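Local coordinates for DegV family protein (Thermus thermophilus, PDB 2DT8) that binds a fatty acid, here palmitic acid, as DegV (FakB-like) proteins do, probably presenting it to a partner kinase, and also binds a zinc ion, at residues M1-T7 with A80-L86; R148-H153 with Y276-L280; K223-F229 with P251-V257. All blocks are in the same frame, centred on the assembly; numbering follows the deposited sequence.

How the contacts relate
Contact 1 comes first along the chain, in the mixed sheet of strands 3-8 and 82-87; contact 3 pairs two strands of the four-stranded sheet, and contact 2 sets the end of helix 139-151 against a third, 273-279. The centre of contact 1 stands about 21 Å from that of contact 2 and 26 Å from that of contact 3. Contacts 2 and 3, centres about 11 Å apart, meet because strands 273-279 and 225-231 are neighbours. Contact 3 falls in sequence between the segments of contact 2. Helix 139-151 also touches contact 1, reaching both sheets. Tyr276 touches the palmitic acid; the Thr7 and Tyr228 side chains lie about 13 and 8 Å from it, so both sheets run toward the lipid site.

Contact 1 of 3, residues M1-T7 with A80-L86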
# COMPACT_ATOMS: atom_id res chain seq x y z
N MSE A 1 11.26 -19.26 17.25
CA MSE A 1 11.34 -18.13 18.21
C MSE A 1 10.12 -17.23 18.05
O MSE A 1 9.35 -17.35 17.10
CB MSE A 1 12.65 -17.33 18.01
CG MSE A 1 12.84 -16.73 16.62
SE MSE A 1 14.59 -15.91 16.14
CE MSE A 1 14.13 -15.55 14.29
N ARG A 2 9.93 -16.35 19.02
CA ARG A 2 8.81 -15.42 19.02
C ARG A 2 9.16 -14.27 18.11
O ARG A 2 10.13 -13.54 18.33
CB ARG A 2 8.57 -14.91 20.43
CG ARG A 2 8.17 -16.01 21.39
CD ARG A 2 8.28 -15.53 22.82
NE ARG A 2 9.64 -15.08 23.08
CZ ARG A 2 9.96 -14.19 24.00
NH1 ARG A 2 9.00 -13.63 24.73
NH2 ARG A 2 11.23 -13.84 24.19
N ILE A 3 8.36 -14.12 17.07
CA ILE A 3 8.54 -13.09 16.06
C ILE A 3 7.36 -12.13 16.08
O ILE A 3 6.20 -12.55 16.03
CB ILE A 3 8.66 -13.72 14.65
CG1 ILE A 3 9.86 -14.68 14.64
CG2 ILE A 3 8.83 -12.63 13.59
CD1 ILE A 3 10.00 -15.51 13.37
N THR A 4 7.66 -10.85 16.19
CA THR A 4 6.64 -9.81 16.21
C THR A 4 6.71 -9.02 14.90
O THR A 4 7.80 -8.71 14.41
CB THR A 4 6.85 -8.85 17.41
OG1 THR A 4 6.54 -9.54 18.63
CG2 THR A 4 5.95 -7.63 17.30
N LEU A 5 5.55 -8.72 14.35
CA LEU A 5 5.45 -7.96 13.11
C LEU A 5 5.25 -6.48 13.37
O LEU A 5 4.43 -6.09 14.20
CB LEU A 5 4.26 -8.43 12.28
CG LEU A 5 4.45 -9.68 11.45
CD1 LEU A 5 3.09 -10.24 11.07
CD2 LEU A 5 5.27 -9.34 10.21
N VAL A 6 6.00 -5.68 12.63
CA VAL A 6 5.94 -4.23 12.68
C VAL A 6 5.78 -3.74 11.24
O VAL A 6 6.35 -4.32 10.31
CB VAL A 6 7.23 -3.60 13.25
CG1 VAL A 6 7.21 -2.07 13.09
CG2 VAL A 6 7.39 -3.97 14.72
N THR A 7 4.95 -2.73 11.04
CA THR A 7 4.80 -2.14 9.73
C THR A 7 4.61 -0.64 9.93
O THR A 7 4.73 -0.15 11.05
CB THR A 7 3.61 -2.78 8.94
OG1 THR A 7 3.62 -2.30 7.59
CG2 THR A 7 2.27 -2.44 9.59
N ALA A 80 9.61 -10.41 22.71
CA ALA A 80 9.78 -11.22 21.52
C ALA A 80 11.28 -11.43 21.25
O ALA A 80 12.09 -10.70 21.81
CB ALA A 80 9.18 -10.50 20.29
N ASP A 81 11.63 -12.39 20.42
CA ASP A 81 13.02 -12.69 20.12
C ASP A 81 13.48 -12.00 18.84
O ASP A 81 14.67 -11.78 18.64
CB ASP A 81 13.22 -14.19 19.95
CG ASP A 81 12.83 -14.98 21.17
OD1 ASP A 81 13.41 -14.72 22.25
OD2 ASP A 81 11.95 -15.86 21.06
N HIS A 82 12.52 -11.66 17.99
CA HIS A 82 12.86 -11.08 16.70
C HIS A 82 11.71 -10.23 16.18
O HIS A 82 10.54 -10.50 16.49
CB HIS A 82 13.16 -12.21 15.70
CG HIS A 82 13.91 -11.78 14.48
ND1 HIS A 82 15.28 -11.80 14.41
CD2 HIS A 82 13.48 -11.30 13.28
CE1 HIS A 82 15.67 -11.36 13.22
NE2 HIS A 82 14.59 -11.05 12.52
N VAL A 83 12.05 -9.22 15.38
CA VAL A 83 11.05 -8.35 14.78
C VAL A 83 11.15 -8.41 13.26
O VAL A 83 12.24 -8.29 12.69
CB VAL A 83 11.26 -6.87 15.21
CG1 VAL A 83 10.36 -5.94 14.38
CG2 VAL A 83 10.93 -6.71 16.67
N LEU A 84 10.02 -8.64 12.61
CA LEU A 84 9.96 -8.67 11.15
C LEU A 84 9.24 -7.36 10.84
O LEU A 84 8.08 -7.19 11.23
CB LEU A 84 9.18 -9.89 10.68
CG LEU A 84 8.94 -9.99 9.17
CD1 LEU A 84 10.27 -9.93 8.42
CD2 LEU A 84 8.22 -11.30 8.87
N SER A 85 9.93 -6.45 10.16
CA SER A 85 9.43 -5.11 9.84
C SER A 85 9.20 -4.96 8.33
O SER A 85 10.15 -4.93 7.55
CB SER A 85 10.49 -4.10 10.33
OG SER A 85 9.93 -2.86 10.75
N LEU A 86 7.93 -4.87 7.93
CA LEU A 86 7.51 -4.78 6.52
C LEU A 86 7.09 -3.35 6.18
O LEU A 86 6.28 -2.73 6.86
CB LEU A 86 6.34 -5.73 6.25
CG LEU A 86 6.75 -7.16 5.89
CD1 LEU A 86 7.63 -7.75 6.97
CD2 LEU A 86 5.51 -8.01 5.69
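Parallel strands 3-7 and 82-86 pair side by side in the mixed sheet, and just ahead of them Arg2 and Asp81 meet. Arg2 forms a side-on salt bridge, NE donating to OD2 and NH2 to OD1 of Asp81, the latter at 3.0 Å. Both oxygens lie near the guanidinium plane, yet the two planes are 65° apart, so the nitrogens arrive from above the carboxylate. OD2 of Asp81 also takes Arg2 N at 2.9 Å through its anti lone pair, and thus holds two donors. A bend at chi3 (-57°) brings one face of the guanidinium against Ala80, with CA opposite its centre. Arg2 O in turn accepts from Asp81 N and His82 N. Beyond this the regular parallel ladder takes over, Thr4 N to His82 O, Leu84 N to Thr4 O, Val6 N to Leu84 O and Leu86 N to Val6 O. On the face of Ile3, Leu5 and Leu84, turned to helices 120-135 and 139-151, CD2 of Leu5 lies alongside CD2 of Leu84 (3.8 Å). On the other face, which meets helix 66-76, CG2 of Val6 touches CG1 of Val83 at 3.6 Å. Met1, present as selenomethionine, lays CE 3.8 Å from CB of His82; the NE2 of this buried histidine is hydrogen-bonded to OG1 of Thr111. At the far end OG1 of Thr7 donates to Leu86 O at 2.8 Å.

Contact 2 of 3, residues R148-H153 with Y276-L280; sequences RLRRDH and YAYSL
Extended as far as CD and then bent at chi3 (72°), the side chain of Arg148 swings its guanidinium across to the carbonyl of Ser279, while a chi1 of 68° places CG of His153 between its own backbone N and carbonyl carbon, turning the ring toward Tyr276. These groups join the C-terminal end of helix 139-151 to strand 273-279 of the four-stranded mixed sheet, just before the chain enters strand 154-158, which pairs antiparallel with that same strand. Arg148 grips end-on: NH2 gives a straight bond of 2.8 Å to Ser279 O (160° at the hydrogen), lying in the carbonyl plane, and NH1 a more bent one to the same oxygen from above that plane. NH2 has a second partner in the carboxylate of Glu145. Leu149, one residue on, sets CD1 over the centre of one face of the Tyr278 ring, 4.2 Å from the centroid, in a CH-pi contact, while its CD2 lies 3.5 Å from Tyr278 CD2 and against a face of the Arg148 guanidinium. The hydroxyl of that tyrosine is bonded to Arg226. Past the helix, water 1 bridges the segments, donating to Asp152 O at 2.7 Å and accepting from Ser279 N at 2.9 Å; the Asp152 carboxylate forms a salt bridge with Arg222. The His153 ring is fixed at both nitrogens. ND1 of His153 donates to Leu149 O at 2.7 Å, a carbonyl near the helix end. NE2 shares water 2 with the hydroxyl of Tyr276, whose side chain also touches the bound palmitic acid. The two rings meet obliquely, CD2 of His153 lying at the edge of the tyrosine ring, 3.5 Å from CE1 of Tyr276.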
# COMPACT_ATOMS: atom_id res chain seq x y z
N ARG A 148 8.47 -14.40 -2.64
CA ARG A 148 7.62 -14.88 -3.73
C ARG A 148 6.56 -13.83 -4.04
O ARG A 148 6.30 -13.54 -5.20
CB ARG A 148 6.94 -16.20 -3.35
CG ARG A 148 6.07 -16.79 -4.47
CD ARG A 148 5.35 -18.06 -4.03
NE ARG A 148 4.25 -17.82 -3.08
CZ ARG A 148 3.01 -17.51 -3.43
NH1 ARG A 148 2.67 -17.37 -4.71
NH2 ARG A 148 2.09 -17.33 -2.48
N LEU A 149 5.95 -13.28 -3.00
CA LEU A 149 4.91 -12.27 -3.20
C LEU A 149 5.49 -11.00 -3.82
O LEU A 149 4.86 -10.38 -4.68
CB LEU A 149 4.22 -11.93 -1.87
CG LEU A 149 3.43 -13.06 -1.20
CD1 LEU A 149 2.52 -12.46 -0.12
CD2 LEU A 149 2.60 -13.83 -2.22
N ARG A 150 6.67 -10.59 -3.39
CA ARG A 150 7.27 -9.39 -3.98
C ARG A 150 7.42 -9.57 -5.50
O ARG A 150 7.11 -8.67 -6.29
CB ARG A 150 8.65 -9.13 -3.36
CG ARG A 150 9.35 -7.90 -3.95
CD ARG A 150 10.82 -7.83 -3.55
NE ARG A 150 11.65 -8.84 -4.20
CZ ARG A 150 12.03 -8.80 -5.48
NH1 ARG A 150 11.65 -7.80 -6.27
NH2 ARG A 150 12.80 -9.76 -5.97
N ARG A 151 7.85 -10.77 -5.92
CA ARG A 151 8.08 -11.05 -7.33
C ARG A 151 6.83 -11.32 -8.16
O ARG A 151 6.79 -11.01 -9.36
CB ARG A 151 9.02 -12.26 -7.47
CG ARG A 151 10.42 -12.03 -6.92
CD ARG A 151 11.27 -13.30 -7.03
NE ARG A 151 11.34 -13.80 -8.40
CZ ARG A 151 12.38 -14.45 -8.92
NH1 ARG A 151 13.49 -14.61 -8.20
NH2 ARG A 151 12.32 -14.92 -10.15
N ASP A 152 5.83 -11.90 -7.43
CA ASP A 152 4.59 -12.29 -8.08
C ASP A 152 3.33 -11.78 -7.40
O ASP A 152 2.79 -12.41 -6.49
CB ASP A 152 4.57 -13.82 -8.19
CG ASP A 152 3.29 -14.36 -8.84
OD1 ASP A 152 2.76 -13.69 -9.75
OD2 ASP A 152 2.84 -15.46 -8.46
N HIS A 153 2.88 -10.60 -7.81
CA HIS A 153 1.63 -10.05 -7.31
C HIS A 153 1.05 -9.15 -8.39
O HIS A 153 1.66 -8.92 -9.44
CB HIS A 153 1.79 -9.32 -5.95
CG HIS A 153 2.58 -8.05 -6.00
ND1 HIS A 153 3.90 -7.99 -5.63
CD2 HIS A 153 2.21 -6.78 -6.29
CE1 HIS A 153 4.31 -6.73 -5.68
NE2 HIS A 153 3.30 -5.98 -6.08
N TYR A 276 -5.04 -4.56 -5.09
CA TYR A 276 -3.81 -5.32 -5.14
C TYR A 276 -4.33 -6.76 -5.02
O TYR A 276 -5.45 -7.00 -4.59
CB TYR A 276 -3.05 -5.04 -3.80
CG TYR A 276 -1.82 -4.23 -4.07
CD1 TYR A 276 -0.65 -4.87 -4.49
CD2 TYR A 276 -1.83 -2.85 -3.89
CE1 TYR A 276 0.49 -4.12 -4.73
CE2 TYR A 276 -0.68 -2.11 -4.12
CZ TYR A 276 0.47 -2.74 -4.54
OH TYR A 276 1.62 -2.01 -4.79
N ALA A 277 -3.45 -7.67 -5.44
CA ALA A 277 -3.83 -9.07 -5.35
C ALA A 277 -2.63 -10.19 -5.41
O ALA A 277 -1.57 -9.82 -5.92
CB ALA A 277 -4.81 -9.67 -6.47
N TYR A 278 -2.78 -11.37 -4.82
CA TYR A 278 -1.74 -12.39 -4.89
C TYR A 278 -2.44 -13.73 -4.79
O TYR A 278 -3.63 -13.78 -4.49
CB TYR A 278 -0.67 -12.26 -3.79
CG TYR A 278 -1.10 -12.65 -2.40
CD1 TYR A 278 -1.73 -11.73 -1.56
CD2 TYR A 278 -0.86 -13.94 -1.91
CE1 TYR A 278 -2.09 -12.08 -0.27
CE2 TYR A 278 -1.23 -14.30 -0.62
CZ TYR A 278 -1.85 -13.36 0.20
OH TYR A 278 -2.23 -13.70 1.47
N SER A 279 -1.71 -14.80 -5.06
CA SER A 279 -2.30 -16.13 -4.99
C SER A 279 -1.47 -17.04 -4.11
O SER A 279 -0.32 -16.73 -3.79
CB SER A 279 -2.41 -16.74 -6.39
OG SER A 279 -1.12 -16.95 -6.96
N LEU A 280 -2.07 -18.15 -3.70
CA LEU A 280 -1.37 -19.10 -2.85
C LEU A 280 -1.90 -20.51 -3.04
O LEU A 280 -2.86 -20.68 -3.83
CB LEU A 280 -1.50 -18.70 -1.38
CG LEU A 280 -2.88 -18.73 -0.72
CD1 LEU A 280 -2.72 -18.58 0.78
CD2 LEU A 280 -3.78 -17.64 -1.27
OXT LEU A 280 -1.35 -21.43 -2.39
O HOH W 1 0.95 -14.36 -6.13
O HOH W 2 3.66 -3.22 -5.87

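Contact 3 of 3, residues K223-F229 with P251-V257; sequences KRIRAYF and PVEEALV
Glu253 is the extra residue where the register slips between the parallel pairs Ile225 with Val252 and Ala227 with Ala255, consistent with a beta bulge: Arg226 faces both Glu253 and Glu254. The Glu253 side chain reaches toward the start of strand 225-229. Its CB lies 4.1 Å from Ile225 O, the carbonyl that accepts Glu253 N. With chi1 at 58°, CG of Glu253 is 3.5 Å from Ile225 O and comes near CG of Arg226. CD faces the NE/NH2 side of Arg224. At the tip, Arg224, Arg226 and Glu253 form a salt-bridge network. OE1 of Glu253 receives NE of Arg224 at 3.0 Å from above the carboxylate plane. OE2 of Glu253 takes NH2 of Arg224 on its syn lone pair at 3.0 Å and NE of Arg226 on its anti lone pair at 3.1 Å; NH1 of Arg226 has its own salt bridge, to Glu131. Water 3 links Glu254 OE2 to the hydroxyl of Tyr228. The strands form a beta-alpha-beta unit with helix 236-247, which packs against Val252, Phe229 and Val257; helix 204-219 packs on Ile225, Tyr228 and Arg226 face helix 120-135, and strand 225-231 has 273-279 as its other neighbour.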
# COMPACT_ATOMS: atom_id res chain seq x y z
N LYS A 223 -5.32 -21.07 -8.32
CA LYS A 223 -6.51 -21.67 -7.73
C LYS A 223 -7.16 -20.93 -6.57
O LYS A 223 -8.25 -21.29 -6.12
CB LYS A 223 -6.20 -23.09 -7.26
CG LYS A 223 -5.98 -24.07 -8.37
CD LYS A 223 -5.58 -25.40 -7.79
CE LYS A 223 -6.15 -26.51 -8.63
NZ LYS A 223 -5.72 -27.83 -8.09
N ARG A 224 -6.26 -20.06 -5.92
CA ARG A 224 -6.71 -19.28 -4.77
C ARG A 224 -6.13 -17.89 -4.89
O ARG A 224 -4.91 -17.70 -4.86
CB ARG A 224 -6.21 -19.91 -3.47
CG ARG A 224 -6.66 -21.34 -3.22
CD ARG A 224 -6.07 -21.84 -1.90
NE ARG A 224 -6.53 -21.04 -0.77
CZ ARG A 224 -6.03 -21.12 0.46
NH1 ARG A 224 -5.04 -21.97 0.73
NH2 ARG A 224 -6.53 -20.36 1.43
N ILE A 225 -7.01 -16.90 -5.03
CA ILE A 225 -6.57 -15.53 -5.16
C ILE A 225 -7.19 -14.68 -4.06
O ILE A 225 -8.36 -14.84 -3.73
CB ILE A 225 -7.01 -14.93 -6.52
CG1 ILE A 225 -6.39 -15.74 -7.66
CG2 ILE A 225 -6.62 -13.46 -6.59
CD1 ILE A 225 -6.96 -15.44 -9.03
N ARG A 226 -6.38 -13.79 -3.48
CA ARG A 226 -6.84 -12.87 -2.45
C ARG A 226 -6.64 -11.47 -3.03
O ARG A 226 -5.55 -11.14 -3.51
CB ARG A 226 -6.03 -13.03 -1.16
CG ARG A 226 -6.30 -14.35 -0.44
CD ARG A 226 -5.35 -14.57 0.72
NE ARG A 226 -5.74 -15.73 1.52
CZ ARG A 226 -5.01 -16.26 2.49
NH1 ARG A 226 -3.82 -15.75 2.79
NH2 ARG A 226 -5.47 -17.30 3.18
N ALA A 227 -7.70 -10.67 -3.00
CA ALA A 227 -7.67 -9.32 -3.54
C ALA A 227 -7.93 -8.26 -2.47
O ALA A 227 -8.68 -8.46 -1.52
CB ALA A 227 -8.68 -9.20 -4.66
N TYR A 228 -7.30 -7.10 -2.72
CA TYR A 228 -7.44 -6.03 -1.74
C TYR A 228 -7.78 -4.72 -2.51
O TYR A 228 -6.99 -4.21 -3.29
CB TYR A 228 -6.11 -5.90 -0.96
CG TYR A 228 -5.85 -7.19 -0.27
CD1 TYR A 228 -5.28 -8.25 -0.96
CD2 TYR A 228 -6.21 -7.36 1.07
CE1 TYR A 228 -5.05 -9.46 -0.33
CE2 TYR A 228 -5.99 -8.57 1.70
CZ TYR A 228 -5.42 -9.63 1.01
OH TYR A 228 -5.22 -10.84 1.63
N PHE A 229 -9.01 -4.23 -2.22
CA PHE A 229 -9.45 -3.06 -2.95
C PHE A 229 -9.27 -1.78 -2.15
O PHE A 229 -9.47 -1.76 -0.94
CB PHE A 229 -10.94 -3.24 -3.31
CG PHE A 229 -11.18 -4.40 -4.23
CD1 PHE A 229 -11.24 -5.70 -3.74
CD2 PHE A 229 -11.29 -4.19 -5.60
CE1 PHE A 229 -11.41 -6.78 -4.61
CE2 PHE A 229 -11.46 -5.27 -6.48
CZ PHE A 229 -11.52 -6.57 -5.97
N PRO A 251 -11.29 -17.52 -9.10
CA PRO A 251 -11.39 -17.96 -7.70
C PRO A 251 -10.86 -17.00 -6.64
O PRO A 251 -9.84 -17.25 -5.99
CB PRO A 251 -10.62 -19.29 -7.72
CG PRO A 251 -9.54 -19.01 -8.71
CD PRO A 251 -10.23 -18.24 -9.81
N VAL A 252 -11.56 -15.88 -6.46
CA VAL A 252 -11.18 -14.86 -5.48
C VAL A 252 -11.86 -15.20 -4.15
O VAL A 252 -13.08 -15.02 -4.00
CB VAL A 252 -11.62 -13.47 -5.97
CG1 VAL A 252 -11.16 -12.39 -5.00
CG2 VAL A 252 -11.03 -13.22 -7.35
N GLU A 253 -11.03 -15.64 -3.24
CA GLU A 253 -11.57 -16.02 -1.94
C GLU A 253 -11.63 -14.93 -0.87
O GLU A 253 -12.26 -15.08 0.17
CB GLU A 253 -10.80 -17.22 -1.37
CG GLU A 253 -9.30 -17.00 -1.19
CD GLU A 253 -8.66 -18.10 -0.37
OE1 GLU A 253 -8.99 -19.28 -0.61
OE2 GLU A 253 -7.83 -17.79 0.51
N GLU A 254 -10.92 -13.83 -1.20
CA GLU A 254 -10.91 -12.74 -0.26
C GLU A 254 -10.96 -11.55 -1.16
O GLU A 254 -10.34 -11.47 -2.21
CB GLU A 254 -9.65 -12.87 0.56
CG GLU A 254 -9.43 -11.64 1.42
CD GLU A 254 -9.95 -11.80 2.84
OE1 GLU A 254 -10.95 -12.52 3.04
OE2 GLU A 254 -9.36 -11.17 3.75
N ALA A 255 -11.73 -10.58 -0.64
CA ALA A 255 -11.84 -9.34 -1.38
C ALA A 255 -12.11 -8.09 -0.43
O ALA A 255 -13.16 -7.47 -0.42
CB ALA A 255 -13.04 -9.33 -2.40
N LEU A 256 -11.11 -7.85 0.42
CA LEU A 256 -11.14 -6.82 1.44
C LEU A 256 -11.16 -5.45 0.79
O LEU A 256 -10.54 -5.27 -0.25
CB LEU A 256 -9.90 -6.93 2.32
CG LEU A 256 -9.71 -6.02 3.53
CD1 LEU A 256 -10.81 -6.24 4.56
CD2 LEU A 256 -8.35 -6.35 4.13
N VAL A 257 -11.84 -4.49 1.41
CA VAL A 257 -11.95 -3.13 0.89
C VAL A 257 -11.66 -2.13 2.00
O VAL A 257 -12.20 -2.23 3.09
CB VAL A 257 -13.37 -2.82 0.35
CG1 VAL A 257 -13.40 -1.45 -0.32
CG2 VAL A 257 -13.80 -3.91 -0.61
O HOH W 3 -6.69 -11.40 3.88